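Local structure of Abbfa_003403 (Acinetobacter baumannii, 4ZXH) at residues Gln1065-Cys1079 with Met1125-Gly1139. The protein is a four-domain nonribosomal peptide synthetase, with condensation, adenylation, carrier and thioesterase domains, that probably assembles and releases a peptide product. Numbering follows the deposited sequence.
Sequences QPLWLFHPIGGSTFC and MQPQGPYFLGGWCFG
Trp1068 and Gln1126 meet edge to end: the indole NE1 gives a nearly straight hydrogen bond of 3.0 Å to Gln1126 OE1; that oxygen lies in the indole plane, and the amide and ring planes are only 13° apart. The Gln1126 chain is fully extended, CG trans to the backbone N (chi1 -168°), and this reach also lays its amide against the Pro1066 ring. At the same end Gln1065 NE2 drops onto Pro1130 O from above the carbonyl plane, 2.9 Å away, and bonds as well to Thr1158 OG1.

Between these residues and the turn beyond, strands 1067-1070 and 1131-1136 run parallel. Trp1068 N donates to Phe1132 O and Phe1070 N to Gly1134 O. On one side of the strand pair Leu1133 CD2 meets the edge of the Phe1070 ring, 4.0 Å from CZ. Leu1067, its CG swung opposite the backbone N (chi1 167°), sets CD1 over one face of Phe1132, 3.7 Å from the ring centroid.

Past the strands, Pro1072 crosses Trp1136 at about a right angle, CB 3.5 Å from CZ3, while Ile1073 CD1 sits over a face of the Phe1138 ring. The CA of Gly1139 faces Phe1070 O in a CA-H...O contact.

The sharp strand-to-helix turn carrying Cys1137, with Gly1135 and Gly1139 two residues before and after it, fits the nucleophile elbow of an alpha/beta-hydrolase thioesterase; Cys1137, with His1297 and Asp1164, is arranged consistently with a Cys-His-Asp triad.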
loop_
_atom_site.group_PDB
_atom_site.type_symbol
_atom_site.label_atom_id
_atom_site.label_comp_id
_atom_site.label_asym_id
_atom_site.label_seq_id
_atom_site.Cartn_x
_atom_site.Cartn_y
_atom_site.Cartn_z
ATOM N N GLN A 1065 26.030 24.820 -33.414
ATOM C CA GLN A 1065 27.269 24.199 -32.951
ATOM C C GLN A 1065 27.250 23.784 -31.482
ATOM O O GLN A 1065 27.079 24.608 -30.592
ATOM C CB GLN A 1065 28.436 25.148 -33.192
ATOM C CG GLN A 1065 29.793 24.571 -32.856
ATOM C CD GLN A 1065 30.876 25.593 -33.047
ATOM O OE1 GLN A 1065 30.828 26.682 -32.463
ATOM N NE2 GLN A 1065 31.839 25.277 -33.908
ATOM N N PRO A 1066 27.443 22.490 -31.236
ATOM C CA PRO A 1066 27.558 21.912 -29.898
ATOM C C PRO A 1066 28.932 22.171 -29.319
ATOM O O PRO A 1066 29.863 22.473 -30.059
ATOM C CB PRO A 1066 27.375 20.402 -30.129
ATOM C CG PRO A 1066 27.279 20.209 -31.613
ATOM C CD PRO A 1066 27.691 21.492 -32.285
ATOM N N LEU A 1067 29.055 22.027 -28.010
ATOM C CA LEU A 1067 30.352 21.978 -27.359
ATOM C C LEU A 1067 30.591 20.537 -26.943
ATOM O O LEU A 1067 29.748 19.949 -26.273
ATOM C CB LEU A 1067 30.391 22.914 -26.147
ATOM C CG LEU A 1067 31.558 22.745 -25.183
ATOM C CD1 LEU A 1067 32.857 22.889 -25.949
ATOM C CD2 LEU A 1067 31.474 23.761 -24.059
ATOM N N TRP A 1068 31.716 19.963 -27.362
ATOM C CA TRP A 1068 32.082 18.598 -26.985
ATOM C C TRP A 1068 33.039 18.607 -25.812
ATOM O O TRP A 1068 34.045 19.332 -25.819
ATOM C CB TRP A 1068 32.735 17.860 -28.146
ATOM C CG TRP A 1068 31.838 17.631 -29.297
ATOM C CD1 TRP A 1068 31.666 18.443 -30.372
ATOM C CD2 TRP A 1068 30.977 16.501 -29.501
ATOM N NE1 TRP A 1068 30.747 17.891 -31.239
ATOM C CE2 TRP A 1068 30.311 16.698 -30.723
ATOM C CE3 TRP A 1068 30.707 15.344 -28.768
ATOM C CZ2 TRP A 1068 29.394 15.783 -31.227
ATOM C CZ3 TRP A 1068 29.792 14.437 -29.270
ATOM C CH2 TRP A 1068 29.151 14.658 -30.488
ATOM N N LEU A 1069 32.732 17.785 -24.813
ATOM C CA LEU A 1069 33.573 17.657 -23.634
ATOM C C LEU A 1069 34.087 16.234 -23.474
ATOM O O LEU A 1069 33.365 15.274 -23.700
ATOM C CB LEU A 1069 32.808 18.096 -22.388
ATOM C CG LEU A 1069 32.329 19.559 -22.445
ATOM C CD1 LEU A 1069 31.325 19.863 -21.368
ATOM C CD2 LEU A 1069 33.492 20.553 -22.377
ATOM N N PHE A 1070 35.341 16.099 -23.069
ATOM C CA PHE A 1070 35.933 14.783 -22.973
ATOM C C PHE A 1070 36.365 14.433 -21.566
ATOM O O PHE A 1070 36.863 15.278 -20.827
ATOM C CB PHE A 1070 37.100 14.702 -23.926
ATOM C CG PHE A 1070 36.736 15.098 -25.295
ATOM C CD1 PHE A 1070 36.071 14.205 -26.127
ATOM C CD2 PHE A 1070 37.009 16.373 -25.749
ATOM C CE1 PHE A 1070 35.705 14.570 -27.407
ATOM C CE2 PHE A 1070 36.655 16.745 -27.028
ATOM C CZ PHE A 1070 35.995 15.842 -27.855
ATOM N N HIS A 1071 36.174 13.168 -21.215
ATOM C CA HIS A 1071 36.438 12.699 -19.873
ATOM C C HIS A 1071 37.855 13.002 -19.434
ATOM O O HIS A 1071 38.756 13.023 -20.257
ATOM C CB HIS A 1071 36.200 11.197 -19.792
ATOM C CG HIS A 1071 37.076 10.394 -20.696
ATOM N ND1 HIS A 1071 38.397 10.131 -20.413
ATOM C CD2 HIS A 1071 36.812 9.767 -21.868
ATOM C CE1 HIS A 1071 38.915 9.392 -21.379
ATOM N NE2 HIS A 1071 37.975 9.158 -22.275
ATOM N N PRO A 1072 38.048 13.240 -18.132
ATOM C CA PRO A 1072 39.388 13.305 -17.530
ATOM C C PRO A 1072 39.947 11.907 -17.287
ATOM O O PRO A 1072 39.360 10.946 -17.791
ATOM C CB PRO A 1072 39.138 14.021 -16.208
ATOM C CG PRO A 1072 37.712 13.673 -15.873
ATOM C CD PRO A 1072 36.982 13.568 -17.161
ATOM N N ILE A 1073 41.029 11.800 -16.513
ATOM C CA ILE A 1073 41.689 10.514 -16.234
ATOM C C ILE A 1073 40.725 9.392 -15.842
ATOM O O ILE A 1073 40.817 8.294 -16.357
ATOM C CB ILE A 1073 42.728 10.633 -15.101
ATOM C CG1 ILE A 1073 43.785 11.682 -15.428
ATOM C CG2 ILE A 1073 43.431 9.300 -14.907
ATOM C CD1 ILE A 1073 44.701 11.253 -16.560
ATOM N N GLY A 1074 39.799 9.663 -14.937
ATOM C CA GLY A 1074 38.873 8.635 -14.492
ATOM C C GLY A 1074 37.915 8.092 -15.547
ATOM O O GLY A 1074 37.364 6.997 -15.386
ATOM N N GLY A 1075 37.687 8.863 -16.607
ATOM C CA GLY A 1075 36.941 8.392 -17.760
ATOM C C GLY A 1075 35.456 8.692 -17.730
ATOM O O GLY A 1075 34.691 8.272 -18.606
ATOM N N SER A 1076 35.043 9.440 -16.726
ATOM C CA SER A 1076 33.635 9.740 -16.531
ATOM C C SER A 1076 33.266 11.192 -16.859
ATOM O O SER A 1076 34.136 12.045 -16.983
ATOM C CB SER A 1076 33.267 9.413 -15.095
ATOM O OG SER A 1076 32.116 10.089 -14.708
ATOM N N THR A 1077 31.971 11.466 -16.989
ATOM C CA THR A 1077 31.509 12.793 -17.361
ATOM C C THR A 1077 30.957 13.580 -16.184
ATOM O O THR A 1077 30.496 14.710 -16.367
ATOM C CB THR A 1077 30.420 12.715 -18.426
ATOM O OG1 THR A 1077 29.340 11.923 -17.931
ATOM C CG2 THR A 1077 30.965 12.070 -19.713
ATOM N N PHE A 1078 31.002 12.993 -14.986
ATOM C CA PHE A 1078 30.372 13.579 -13.804
ATOM C C PHE A 1078 30.737 15.050 -13.542
ATOM O O PHE A 1078 29.896 15.849 -13.113
ATOM C CB PHE A 1078 30.721 12.773 -12.553
ATOM C CG PHE A 1078 30.304 13.455 -11.276
ATOM C CD1 PHE A 1078 29.035 13.247 -10.748
ATOM C CD2 PHE A 1078 31.155 14.339 -10.635
ATOM C CE1 PHE A 1078 28.611 13.900 -9.592
ATOM C CE2 PHE A 1078 30.737 15.013 -9.461
ATOM C CZ PHE A 1078 29.467 14.787 -8.943
ATOM N N CYS A 1079 32.004 15.385 -13.752
ATOM C CA CYS A 1079 32.524 16.732 -13.493
ATOM C C CYS A 1079 31.949 17.836 -14.389
ATOM O O CYS A 1079 32.232 19.008 -14.132
ATOM C CB CYS A 1079 34.048 16.727 -13.661
ATOM S SG CYS A 1079 34.549 16.220 -15.404
ATOM N N MET A 1125 26.996 12.464 -35.167
ATOM C CA MET A 1125 26.035 13.486 -34.756
ATOM C C MET A 1125 26.348 14.833 -35.406
ATOM O O MET A 1125 25.439 15.613 -35.664
ATOM C CB MET A 1125 26.007 13.627 -33.221
ATOM C CG MET A 1125 25.487 12.395 -32.505
ATOM S SD MET A 1125 25.543 12.476 -30.704
ATOM C CE MET A 1125 23.927 13.138 -30.296
ATOM N N GLN A 1126 27.630 15.097 -35.666
ATOM C CA GLN A 1126 28.068 16.328 -36.336
ATOM C C GLN A 1126 29.124 16.026 -37.419
ATOM O O GLN A 1126 30.332 16.060 -37.159
ATOM C CB GLN A 1126 28.624 17.330 -35.319
ATOM C CG GLN A 1126 28.842 18.732 -35.868
ATOM C CD GLN A 1126 29.604 19.651 -34.910
ATOM O OE1 GLN A 1126 29.849 19.312 -33.744
ATOM N NE2 GLN A 1126 29.991 20.822 -35.408
ATOM N N PRO A 1127 28.660 15.731 -38.638
ATOM C CA PRO A 1127 29.480 15.317 -39.780
ATOM C C PRO A 1127 30.494 16.365 -40.241
ATOM O O PRO A 1127 31.579 16.003 -40.698
ATOM C CB PRO A 1127 28.442 15.071 -40.882
ATOM C CG PRO A 1127 27.162 14.830 -40.158
ATOM C CD PRO A 1127 27.224 15.724 -38.966
ATOM N N GLN A 1128 30.134 17.640 -40.146
ATOM C CA GLN A 1128 30.992 18.707 -40.649
ATOM C C GLN A 1128 31.228 19.751 -39.564
ATOM O O GLN A 1128 30.397 19.939 -38.663
ATOM C CB GLN A 1128 30.387 19.366 -41.901
ATOM C CG GLN A 1128 30.176 18.423 -43.103
ATOM C CD GLN A 1128 31.487 17.905 -43.707
ATOM O OE1 GLN A 1128 32.504 18.605 -43.700
ATOM N NE2 GLN A 1128 31.460 16.676 -44.234
ATOM N N GLY A 1129 32.368 20.428 -39.656
ATOM C CA GLY A 1129 32.727 21.458 -38.705
ATOM C C GLY A 1129 32.106 22.796 -39.033
ATOM O O GLY A 1129 31.252 22.888 -39.909
ATOM N N PRO A 1130 32.539 23.856 -38.343
ATOM C CA PRO A 1130 33.618 23.900 -37.345
ATOM C C PRO A 1130 33.267 23.175 -36.053
ATOM O O PRO A 1130 32.083 23.084 -35.712
ATOM C CB PRO A 1130 33.795 25.403 -37.072
ATOM C CG PRO A 1130 33.003 26.104 -38.125
ATOM C CD PRO A 1130 31.913 25.173 -38.519
ATOM N N TYR A 1131 34.285 22.675 -35.355
ATOM C CA TYR A 1131 34.078 21.972 -34.099
ATOM C C TYR A 1131 34.453 22.825 -32.907
ATOM O O TYR A 1131 35.270 23.744 -33.027
ATOM C CB TYR A 1131 34.863 20.669 -34.086
ATOM C CG TYR A 1131 34.290 19.695 -35.061
ATOM C CD1 TYR A 1131 33.126 18.997 -34.766
ATOM C CD2 TYR A 1131 34.879 19.501 -36.295
ATOM C CE1 TYR A 1131 32.574 18.116 -35.675
ATOM C CE2 TYR A 1131 34.342 18.624 -37.201
ATOM C CZ TYR A 1131 33.193 17.931 -36.892
ATOM O OH TYR A 1131 32.665 17.046 -37.809
ATOM N N PHE A 1132 33.829 22.522 -31.767
ATOM C CA PHE A 1132 34.039 23.269 -30.537
ATOM C C PHE A 1132 34.266 22.244 -29.428
ATOM O O PHE A 1132 33.397 21.430 -29.138
ATOM C CB PHE A 1132 32.843 24.189 -30.255
ATOM C CG PHE A 1132 33.043 25.122 -29.096
ATOM C CD1 PHE A 1132 34.309 25.587 -28.761
ATOM C CD2 PHE A 1132 31.966 25.516 -28.315
ATOM C CE1 PHE A 1132 34.494 26.443 -27.675
ATOM C CE2 PHE A 1132 32.143 26.368 -27.234
ATOM C CZ PHE A 1132 33.412 26.835 -26.912
ATOM N N LEU A 1133 35.449 22.276 -28.827
ATOM C CA LEU A 1133 35.925 21.183 -27.989
ATOM C C LEU A 1133 36.413 21.683 -26.655
ATOM O O LEU A 1133 36.796 22.849 -26.515
ATOM C CB LEU A 1133 37.092 20.441 -28.652
ATOM C CG LEU A 1133 37.051 20.170 -30.134
ATOM C CD1 LEU A 1133 38.435 19.907 -30.565
ATOM C CD2 LEU A 1133 36.192 18.955 -30.383
ATOM N N GLY A 1134 36.472 20.779 -25.688
ATOM C CA GLY A 1134 36.967 21.167 -24.396
ATOM C C GLY A 1134 36.986 20.042 -23.402
ATOM O O GLY A 1134 36.451 18.963 -23.670
ATOM N N GLY A 1135 37.588 20.310 -22.247
ATOM C CA GLY A 1135 37.786 19.296 -21.235
ATOM C C GLY A 1135 38.398 19.871 -19.968
ATOM O O GLY A 1135 39.092 20.912 -19.972
ATOM N N TRP A 1136 38.110 19.197 -18.861
ATOM C CA TRP A 1136 38.701 19.567 -17.601
ATOM C C TRP A 1136 39.894 18.653 -17.424
ATOM O O TRP A 1136 39.817 17.477 -17.763
ATOM C CB TRP A 1136 37.696 19.434 -16.443
ATOM C CG TRP A 1136 38.395 19.415 -15.134
ATOM C CD1 TRP A 1136 38.983 20.476 -14.503
ATOM C CD2 TRP A 1136 38.625 18.278 -14.304
ATOM N NE1 TRP A 1136 39.549 20.070 -13.315
ATOM C CE2 TRP A 1136 39.352 18.719 -13.172
ATOM C CE3 TRP A 1136 38.287 16.921 -14.397
ATOM C CZ2 TRP A 1136 39.752 17.857 -12.151
ATOM C CZ3 TRP A 1136 38.684 16.055 -13.368
ATOM C CH2 TRP A 1136 39.414 16.529 -12.272
ATOM N N CYS A 1137 41.004 19.179 -16.924
ATOM C CA CYS A 1137 42.187 18.341 -16.702
ATOM C C CYS A 1137 42.587 17.594 -17.996
ATOM O O CYS A 1137 42.714 18.198 -19.069
ATOM C CB CYS A 1137 41.916 17.356 -15.551
ATOM S SG CYS A 1137 43.350 16.444 -14.894
ATOM N N PHE A 1138 42.747 16.283 -17.893
ATOM C CA PHE A 1138 43.161 15.432 -19.010
ATOM C C PHE A 1138 42.214 15.528 -20.225
ATOM O O PHE A 1138 42.639 15.376 -21.375
ATOM C CB PHE A 1138 43.266 14.002 -18.499
ATOM C CG PHE A 1138 43.734 13.010 -19.508
ATOM C CD1 PHE A 1138 45.040 13.018 -19.955
ATOM C CD2 PHE A 1138 42.874 12.018 -19.968
ATOM C CE1 PHE A 1138 45.474 12.080 -20.878
ATOM C CE2 PHE A 1138 43.301 11.074 -20.880
ATOM C CZ PHE A 1138 44.602 11.105 -21.336
ATOM N N GLY A 1139 40.937 15.808 -19.969
ATOM C CA GLY A 1139 40.000 16.087 -21.051
ATOM C C GLY A 1139 40.520 17.139 -22.033
ATOM O O GLY A 1139 40.429 16.957 -23.248
#